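PDB 3KXP: alpha-(N-acetylaminomethylene)succinic acid hydrolase from Mesorhizobium loti, which catalyses the last step of vitamin B6 degradation, hydrolysing (E)-2-(acetamidomethylene)succinate to succinic semialdehyde, acetate, ammonia and carbon dioxide. Local coordinates for residues E116-R129 / R146-L158. Residues are numbered along the deposited sequence; the frame is centred on the assembly and turned at random.
Sequences EANDYADDIAGLIR and RNSVTAAAKYPDL
Tyr-155 lays one ring face on the methyl of Ala-125, a CH-pi contact with CB 3.4 Å from the ring centroid and nearly on the ring normal. Its OH donates to Asp-122 OD1 at 2.5 Å, from above the carboxylate plane. Lys-154 NZ reaches the same oxygen at 2.9 Å, on the syn side, and makes a salt bridge. Two donors thus grip OD1. Lys-154 gets there with a fully extended chain, CG anti to the backbone N (chi1 -171°), and its CG lies against the other face of the Tyr-155 ring. A phenylalanine in place of Tyr-155 would lack the hydroxyl and would probably leave Asp-122 OD1 with Lys-154 as its one partner across the contact. Leu-158 CD1 touches Ala-125 CB and lies over a face of the Arg-129 guanidinium.

At the helix crossing, Ala-121 and Ala-151 come within 4.7 Å, CA to CA. These small residues let the axes approach to 8.3 Å, crossing at -67°. Residues 146-154 lie on helix 143-154, which follows Ser-142, the probable nucleophile, in the alpha/beta hydrolase fold; helix 117-129 packs beside it on the same side of the central sheet. Ile-124 CD1 packs on Ala-151 CB, and the Ile-124 side chain also touches Phe-74 of strand 70-74.

Toward the start of helix 117-129, the Asn-147 amide lies nearly parallel to the Tyr-120 ring, 19° between planes. Arg-146 NH1 holds Asn-147 OD1 at 2.7 Å, in the carbonyl plane, while Gln-102 takes ND2. The Arg-146 guanidinium has Ala-117 CA over its centre. Farther out, Tyr-120 OH is hydrogen-bonded with Thr-239 OG1.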
ATOM      1  N   GLU A 116       5.011 -10.106 -26.927  1.00 30.07           N
ATOM      2  CA  GLU A 116       4.748  -8.736 -26.530  1.00 30.93           C
ATOM      3  C   GLU A 116       3.899  -8.755 -25.274  1.00 31.13           C
ATOM      4  O   GLU A 116       3.453  -9.817 -24.841  1.00 31.88           O
ATOM      5  CB  GLU A 116       4.009  -7.994 -27.642  1.00 33.01           C
ATOM      6  CG  GLU A 116       4.791  -7.898 -28.935  1.00 38.64           C
ATOM      7  CD  GLU A 116       6.088  -7.124 -28.776  1.00 43.99           C
ATOM      8  OE1 GLU A 116       6.035  -5.889 -28.562  1.00 45.94           O
ATOM      9  OE2 GLU A 116       7.165  -7.754 -28.862  1.00 45.23           O
ATOM     10  N   ALA A 117       3.682  -7.584 -24.687  1.00 30.71           N
ATOM     11  CA  ALA A 117       2.877  -7.471 -23.474  1.00 31.48           C
ATOM     12  C   ALA A 117       1.546  -8.208 -23.605  1.00 31.24           C
ATOM     13  O   ALA A 117       1.223  -9.074 -22.785  1.00 29.89           O
ATOM     14  CB  ALA A 117       2.629  -5.995 -23.148  1.00 30.75           C
ATOM     15  N   ASN A 118       0.779  -7.858 -24.638  1.00 32.73           N
ATOM     16  CA  ASN A 118      -0.526  -8.476 -24.885  1.00 34.83           C
ATOM     17  C   ASN A 118      -0.474  -9.994 -24.913  1.00 33.96           C
ATOM     18  O   ASN A 118      -1.334 -10.658 -24.334  1.00 33.99           O
ATOM     19  CB  ASN A 118      -1.124  -7.969 -26.196  1.00 37.99           C
ATOM     20  CG  ASN A 118      -1.751  -6.597 -26.057  1.00 45.01           C
ATOM     21  OD1 ASN A 118      -2.190  -5.997 -27.042  1.00 48.56           O
ATOM     22  ND2 ASN A 118      -1.802  -6.089 -24.828  1.00 46.38           N
ATOM     23  N   ASP A 119       0.529 -10.540 -25.592  1.00 32.65           N
ATOM     24  CA  ASP A 119       0.680 -11.988 -25.675  1.00 31.37           C
ATOM     25  C   ASP A 119       0.741 -12.583 -24.277  1.00 30.16           C
ATOM     26  O   ASP A 119      -0.049 -13.465 -23.952  1.00 31.15           O
ATOM     27  CB  ASP A 119       1.942 -12.350 -26.462  1.00 31.41           C
ATOM     28  CG  ASP A 119       1.902 -11.824 -27.887  1.00 32.07           C
ATOM     29  OD1 ASP A 119       0.927 -12.151 -28.602  1.00 32.11           O
ATOM     30  OD2 ASP A 119       2.834 -11.088 -28.294  1.00 30.61           O
ATOM     31  N   TYR A 120       1.659 -12.095 -23.445  1.00 27.82           N
ATOM     32  CA  TYR A 120       1.781 -12.607 -22.080  1.00 28.04           C
ATOM     33  C   TYR A 120       0.537 -12.311 -21.245  1.00 28.66           C
ATOM     34  O   TYR A 120       0.156 -13.106 -20.370  1.00 29.58           O
ATOM     35  CB  TYR A 120       2.989 -11.996 -21.358  1.00 26.61           C
ATOM     36  CG  TYR A 120       4.347 -12.520 -21.760  1.00 23.21           C
ATOM     37  CD1 TYR A 120       5.083 -11.902 -22.768  1.00 22.85           C
ATOM     38  CD2 TYR A 120       4.921 -13.602 -21.089  1.00 22.73           C
ATOM     39  CE1 TYR A 120       6.364 -12.340 -23.097  1.00 21.39           C
ATOM     40  CE2 TYR A 120       6.199 -14.049 -21.408  1.00 22.15           C
ATOM     41  CZ  TYR A 120       6.917 -13.414 -22.414  1.00 22.35           C
ATOM     42  OH  TYR A 120       8.177 -13.863 -22.751  1.00 21.95           O
ATOM     43  N   ALA A 121      -0.079 -11.158 -21.497  1.00 27.85           N
ATOM     44  CA  ALA A 121      -1.273 -10.755 -20.758  1.00 28.34           C
ATOM     45  C   ALA A 121      -2.451 -11.687 -21.061  1.00 28.64           C
ATOM     46  O   ALA A 121      -3.177 -12.102 -20.152  1.00 26.07           O
ATOM     47  CB  ALA A 121      -1.638  -9.307 -21.098  1.00 28.44           C
ATOM     48  N   ASP A 122      -2.638 -12.014 -22.337  1.00 28.19           N
ATOM     49  CA  ASP A 122      -3.722 -12.905 -22.717  1.00 28.92           C
ATOM     50  C   ASP A 122      -3.477 -14.293 -22.131  1.00 28.73           C
ATOM     51  O   ASP A 122      -4.430 -15.004 -21.793  1.00 30.59           O
ATOM     52  CB  ASP A 122      -3.863 -12.985 -24.243  1.00 31.78           C
ATOM     53  CG  ASP A 122      -4.299 -11.659 -24.866  1.00 35.05           C
ATOM     54  OD1 ASP A 122      -4.952 -10.851 -24.169  1.00 34.66           O
ATOM     55  OD2 ASP A 122      -3.999 -11.430 -26.057  1.00 36.83           O
ATOM     56  N   ASP A 123      -2.208 -14.683 -22.001  1.00 25.65           N
ATOM     57  CA  ASP A 123      -1.891 -15.988 -21.421  1.00 25.30           C
ATOM     58  C   ASP A 123      -2.421 -16.064 -20.000  1.00 23.87           C
ATOM     59  O   ASP A 123      -2.919 -17.101 -19.572  1.00 23.17           O
ATOM     60  CB  ASP A 123      -0.381 -16.230 -21.381  1.00 27.36           C
ATOM     61  CG  ASP A 123       0.178 -16.673 -22.711  1.00 28.25           C
ATOM     62  OD1 ASP A 123       1.418 -16.685 -22.845  1.00 31.71           O
ATOM     63  OD2 ASP A 123      -0.612 -17.014 -23.617  1.00 28.02           O
ATOM     64  N   ILE A 124      -2.301 -14.957 -19.271  1.00 24.11           N
ATOM     65  CA  ILE A 124      -2.750 -14.888 -17.882  1.00 23.84           C
ATOM     66  C   ILE A 124      -4.269 -15.017 -17.773  1.00 23.13           C
ATOM     67  O   ILE A 124      -4.773 -15.760 -16.936  1.00 22.18           O
ATOM     68  CB  ILE A 124      -2.272 -13.563 -17.216  1.00 24.03           C
ATOM     69  CG1 ILE A 124      -0.739 -13.531 -17.223  1.00 24.37           C
ATOM     70  CG2 ILE A 124      -2.816 -13.446 -15.786  1.00 19.53           C
ATOM     71  CD1 ILE A 124      -0.126 -12.304 -16.594  1.00 24.40           C
ATOM     72  N   ALA A 125      -4.991 -14.291 -18.616  1.00 23.84           N
ATOM     73  CA  ALA A 125      -6.447 -14.362 -18.615  1.00 24.70           C
ATOM     74  C   ALA A 125      -6.858 -15.801 -18.923  1.00 26.64           C
ATOM     75  O   ALA A 125      -7.685 -16.393 -18.222  1.00 26.24           O
ATOM     76  CB  ALA A 125      -7.010 -13.427 -19.666  1.00 25.31           C
ATOM     77  N   GLY A 126      -6.265 -16.363 -19.977  1.00 28.05           N
ATOM     78  CA  GLY A 126      -6.575 -17.726 -20.358  1.00 26.70           C
ATOM     79  C   GLY A 126      -6.393 -18.693 -19.204  1.00 26.96           C
ATOM     80  O   GLY A 126      -7.242 -19.542 -18.958  1.00 29.83           O
ATOM     81  N   LEU A 127      -5.288 -18.548 -18.481  1.00 27.32           N
ATOM     82  CA  LEU A 127      -4.973 -19.422 -17.358  1.00 26.56           C
ATOM     83  C   LEU A 127      -5.938 -19.230 -16.183  1.00 29.01           C
ATOM     84  O   LEU A 127      -6.335 -20.194 -15.524  1.00 28.78           O
ATOM     85  CB  LEU A 127      -3.520 -19.175 -16.931  1.00 25.03           C
ATOM     86  CG  LEU A 127      -2.832 -20.071 -15.900  1.00 24.08           C
ATOM     87  CD1 LEU A 127      -3.310 -19.691 -14.532  1.00 29.61           C
ATOM     88  CD2 LEU A 127      -3.096 -21.538 -16.194  1.00 25.29           C
ATOM     89  N   ILE A 128      -6.325 -17.990 -15.915  1.00 30.34           N
ATOM     90  CA  ILE A 128      -7.257 -17.750 -14.831  1.00 31.74           C
ATOM     91  C   ILE A 128      -8.598 -18.397 -15.189  1.00 33.08           C
ATOM     92  O   ILE A 128      -9.216 -19.054 -14.354  1.00 32.65           O
ATOM     93  CB  ILE A 128      -7.428 -16.236 -14.571  1.00 32.67           C
ATOM     94  CG1 ILE A 128      -6.093 -15.648 -14.098  1.00 28.57           C
ATOM     95  CG2 ILE A 128      -8.495 -16.001 -13.498  1.00 32.87           C
ATOM     96  CD1 ILE A 128      -6.075 -14.148 -14.025  1.00 25.92           C
ATOM     97  N   ARG A 129      -9.034 -18.227 -16.434  1.00 34.77           N
ATOM     98  CA  ARG A 129     -10.292 -18.825 -16.890  1.00 37.23           C
ATOM     99  C   ARG A 129     -10.228 -20.350 -16.833  1.00 38.01           C
ATOM    100  O   ARG A 129     -11.152 -20.997 -16.343  1.00 37.70           O
ATOM    101  CB  ARG A 129     -10.599 -18.406 -18.328  1.00 37.13           C
ATOM    102  CG  ARG A 129     -11.159 -17.014 -18.463  1.00 39.03           C
ATOM    103  CD  ARG A 129     -10.935 -16.500 -19.866  1.00 40.96           C
ATOM    104  NE  ARG A 129     -11.442 -15.145 -20.044  1.00 43.16           N
ATOM    105  CZ  ARG A 129     -11.105 -14.357 -21.057  1.00 44.57           C
ATOM    106  NH1 ARG A 129     -10.254 -14.795 -21.977  1.00 45.12           N
ATOM    107  NH2 ARG A 129     -11.626 -13.140 -21.161  1.00 44.12           N
ATOM    108  N   ARG A 146       5.242  -6.518 -15.290  1.00 22.73           N
ATOM    109  CA  ARG A 146       4.732  -5.813 -16.457  1.00 22.89           C
ATOM    110  C   ARG A 146       3.526  -6.574 -17.023  1.00 23.25           C
ATOM    111  O   ARG A 146       2.508  -5.980 -17.361  1.00 21.24           O
ATOM    112  CB  ARG A 146       5.836  -5.688 -17.510  1.00 20.98           C
ATOM    113  CG  ARG A 146       5.376  -5.065 -18.811  1.00 22.73           C
ATOM    114  CD  ARG A 146       4.893  -6.132 -19.778  1.00 24.17           C
ATOM    115  NE  ARG A 146       5.561  -5.931 -21.050  1.00 28.03           N
ATOM    116  CZ  ARG A 146       5.944  -6.900 -21.868  1.00 29.15           C
ATOM    117  NH1 ARG A 146       5.727  -8.172 -21.562  1.00 26.77           N
ATOM    118  NH2 ARG A 146       6.574  -6.584 -22.988  1.00 31.91           N
ATOM    119  N   ASN A 147       3.643  -7.896 -17.099  1.00 23.03           N
ATOM    120  CA  ASN A 147       2.564  -8.717 -17.613  1.00 24.32           C
ATOM    121  C   ASN A 147       1.318  -8.642 -16.743  1.00 25.16           C
ATOM    122  O   ASN A 147       0.210  -8.489 -17.260  1.00 25.79           O
ATOM    123  CB  ASN A 147       3.010 -10.179 -17.746  1.00 25.29           C
ATOM    124  CG  ASN A 147       4.080 -10.364 -18.810  1.00 26.34           C
ATOM    125  OD1 ASN A 147       4.251  -9.507 -19.677  1.00 26.22           O
ATOM    126  ND2 ASN A 147       4.795 -11.488 -18.758  1.00 24.50           N
ATOM    127  N   SER A 148       1.492  -8.741 -15.426  1.00 23.67           N
ATOM    128  CA  SER A 148       0.351  -8.698 -14.521  1.00 22.71           C
ATOM    129  C   SER A 148      -0.431  -7.388 -14.570  1.00 23.51           C
ATOM    130  O   SER A 148      -1.659  -7.404 -14.601  1.00 26.02           O
ATOM    131  CB  SER A 148       0.796  -8.973 -13.089  1.00 21.45           C
ATOM    132  OG  SER A 148       1.240 -10.306 -12.953  1.00 24.98           O
ATOM    133  N   VAL A 149       0.263  -6.256 -14.579  1.00 23.29           N
ATOM    134  CA  VAL A 149      -0.429  -4.974 -14.620  1.00 22.71           C
ATOM    135  C   VAL A 149      -1.172  -4.810 -15.950  1.00 25.17           C
ATOM    136  O   VAL A 149      -2.271  -4.251 -15.985  1.00 25.30           O
ATOM    137  CB  VAL A 149       0.548  -3.806 -14.403  1.00 20.89           C
ATOM    138  CG1 VAL A 149      -0.199  -2.473 -14.472  1.00 17.49           C
ATOM    139  CG2 VAL A 149       1.238  -3.959 -13.046  1.00 19.47           C
ATOM    140  N   THR A 150      -0.580  -5.303 -17.040  1.00 25.69           N
ATOM    141  CA  THR A 150      -1.227  -5.224 -18.352  1.00 25.65           C
ATOM    142  C   THR A 150      -2.498  -6.084 -18.310  1.00 25.92           C
ATOM    143  O   THR A 150      -3.556  -5.676 -18.783  1.00 25.07           O
ATOM    144  CB  THR A 150      -0.301  -5.744 -19.474  1.00 25.76           C
ATOM    145  OG1 THR A 150       0.888  -4.946 -19.521  1.00 27.29           O
ATOM    146  CG2 THR A 150      -1.000  -5.662 -20.831  1.00 23.31           C
ATOM    147  N   ALA A 151      -2.386  -7.265 -17.714  1.00 25.43           N
ATOM    148  CA  ALA A 151      -3.511  -8.182 -17.596  1.00 25.72           C
ATOM    149  C   ALA A 151      -4.646  -7.578 -16.768  1.00 25.29           C
ATOM    150  O   ALA A 151      -5.809  -7.619 -17.171  1.00 23.80           O
ATOM    151  CB  ALA A 151      -3.048  -9.496 -16.966  1.00 23.94           C
ATOM    152  N   ALA A 152      -4.299  -7.030 -15.610  1.00 24.59           N
ATOM    153  CA  ALA A 152      -5.272  -6.423 -14.710  1.00 25.96           C
ATOM    154  C   ALA A 152      -6.047  -5.282 -15.370  1.00 26.78           C
ATOM    155  O   ALA A 152      -7.245  -5.113 -15.144  1.00 27.88           O
ATOM    156  CB  ALA A 152      -4.566  -5.912 -13.458  1.00 25.07           C
ATOM    157  N   ALA A 153      -5.353  -4.498 -16.183  1.00 26.85           N
ATOM    158  CA  ALA A 153      -5.973  -3.374 -16.863  1.00 29.13           C
ATOM    159  C   ALA A 153      -6.865  -3.827 -18.016  1.00 29.93           C
ATOM    160  O   ALA A 153      -7.818  -3.138 -18.381  1.00 31.12           O
ATOM    161  CB  ALA A 153      -4.894  -2.423 -17.379  1.00 27.22           C
ATOM    162  N   LYS A 154      -6.555  -4.981 -18.592  1.00 31.43           N
ATOM    163  CA  LYS A 154      -7.342  -5.484 -19.709  1.00 32.07           C
ATOM    164  C   LYS A 154      -8.431  -6.456 -19.258  1.00 30.42           C
ATOM    165  O   LYS A 154      -9.450  -6.590 -19.920  1.00 31.42           O
ATOM    166  CB  LYS A 154      -6.428  -6.148 -20.741  1.00 32.28           C
ATOM    167  CG  LYS A 154      -7.129  -6.518 -22.039  1.00 36.92           C
ATOM    168  CD  LYS A 154      -6.170  -7.151 -23.043  1.00 38.10           C
ATOM    169  CE  LYS A 154      -6.915  -7.664 -24.275  1.00 40.60           C
ATOM    170  NZ  LYS A 154      -6.013  -8.359 -25.256  1.00 40.50           N
ATOM    171  N   TYR A 155      -8.219  -7.117 -18.125  1.00 29.89           N
ATOM    172  CA  TYR A 155      -9.189  -8.079 -17.594  1.00 29.73           C
ATOM    173  C   TYR A 155      -9.536  -7.823 -16.128  1.00 29.68           C
ATOM    174  O   TYR A 155      -9.304  -8.674 -15.265  1.00 28.92           O
ATOM    175  CB  TYR A 155      -8.652  -9.507 -17.734  1.00 30.31           C
ATOM    176  CG  TYR A 155      -8.266  -9.870 -19.143  1.00 31.29           C
ATOM    177  CD1 TYR A 155      -6.932  -9.912 -19.531  1.00 30.49           C
ATOM    178  CD2 TYR A 155      -9.239 -10.166 -20.089  1.00 33.58           C
ATOM    179  CE1 TYR A 155      -6.575 -10.240 -20.825  1.00 34.23           C
ATOM    180  CE2 TYR A 155      -8.898 -10.494 -21.388  1.00 34.82           C
ATOM    181  CZ  TYR A 155      -7.564 -10.530 -21.752  1.00 36.16           C
ATOM    182  OH  TYR A 155      -7.229 -10.845 -23.048  1.00 37.62           O
ATOM    183  N   PRO A 156     -10.112  -6.649 -15.833  1.00 30.95           N
ATOM    184  CA  PRO A 156     -10.512  -6.228 -14.489  1.00 33.05           C
ATOM    185  C   PRO A 156     -11.146  -7.329 -13.649  1.00 34.41           C
ATOM    186  O   PRO A 156     -10.739  -7.570 -12.512  1.00 35.40           O
ATOM    187  CB  PRO A 156     -11.501  -5.101 -14.770  1.00 32.62           C
ATOM    188  CG  PRO A 156     -10.937  -4.480 -15.986  1.00 32.50           C
ATOM    189  CD  PRO A 156     -10.563  -5.669 -16.837  1.00 31.72           C
ATOM    190  N   ASP A 157     -12.145  -7.989 -14.223  1.00 34.41           N
ATOM    191  CA  ASP A 157     -12.882  -9.046 -13.538  1.00 37.19           C
ATOM    192  C   ASP A 157     -12.084 -10.301 -13.176  1.00 36.20           C
ATOM    193  O   ASP A 157     -12.382 -10.967 -12.184  1.00 35.99           O
ATOM    194  CB  ASP A 157     -14.103  -9.433 -14.383  1.00 40.74           C
ATOM    195  CG  ASP A 157     -15.089  -8.274 -14.561  1.00 45.38           C
ATOM    196  OD1 ASP A 157     -16.037  -8.412 -15.364  1.00 49.47           O
ATOM    197  OD2 ASP A 157     -14.927  -7.226 -13.896  1.00 46.83           O
ATOM    198  N   LEU A 158     -11.070 -10.625 -13.965  1.00 34.70           N
ATOM    199  CA  LEU A 158     -10.274 -11.815 -13.699  1.00 34.28           C
ATOM    200  C   LEU A 158      -9.217 -11.636 -12.606  1.00 33.05           C
ATOM    201  O   LEU A 158      -8.716 -12.616 -12.049  1.00 31.96           O
ATOM    202  CB  LEU A 158      -9.604 -12.283 -14.997  1.00 31.28           C
ATOM    203  CG  LEU A 158     -10.573 -12.628 -16.129  1.00 31.58           C
ATOM    204  CD1 LEU A 158      -9.801 -13.027 -17.386  1.00 30.23           C
ATOM    205  CD2 LEU A 158     -11.491 -13.760 -15.670  1.00 29.92           C
TER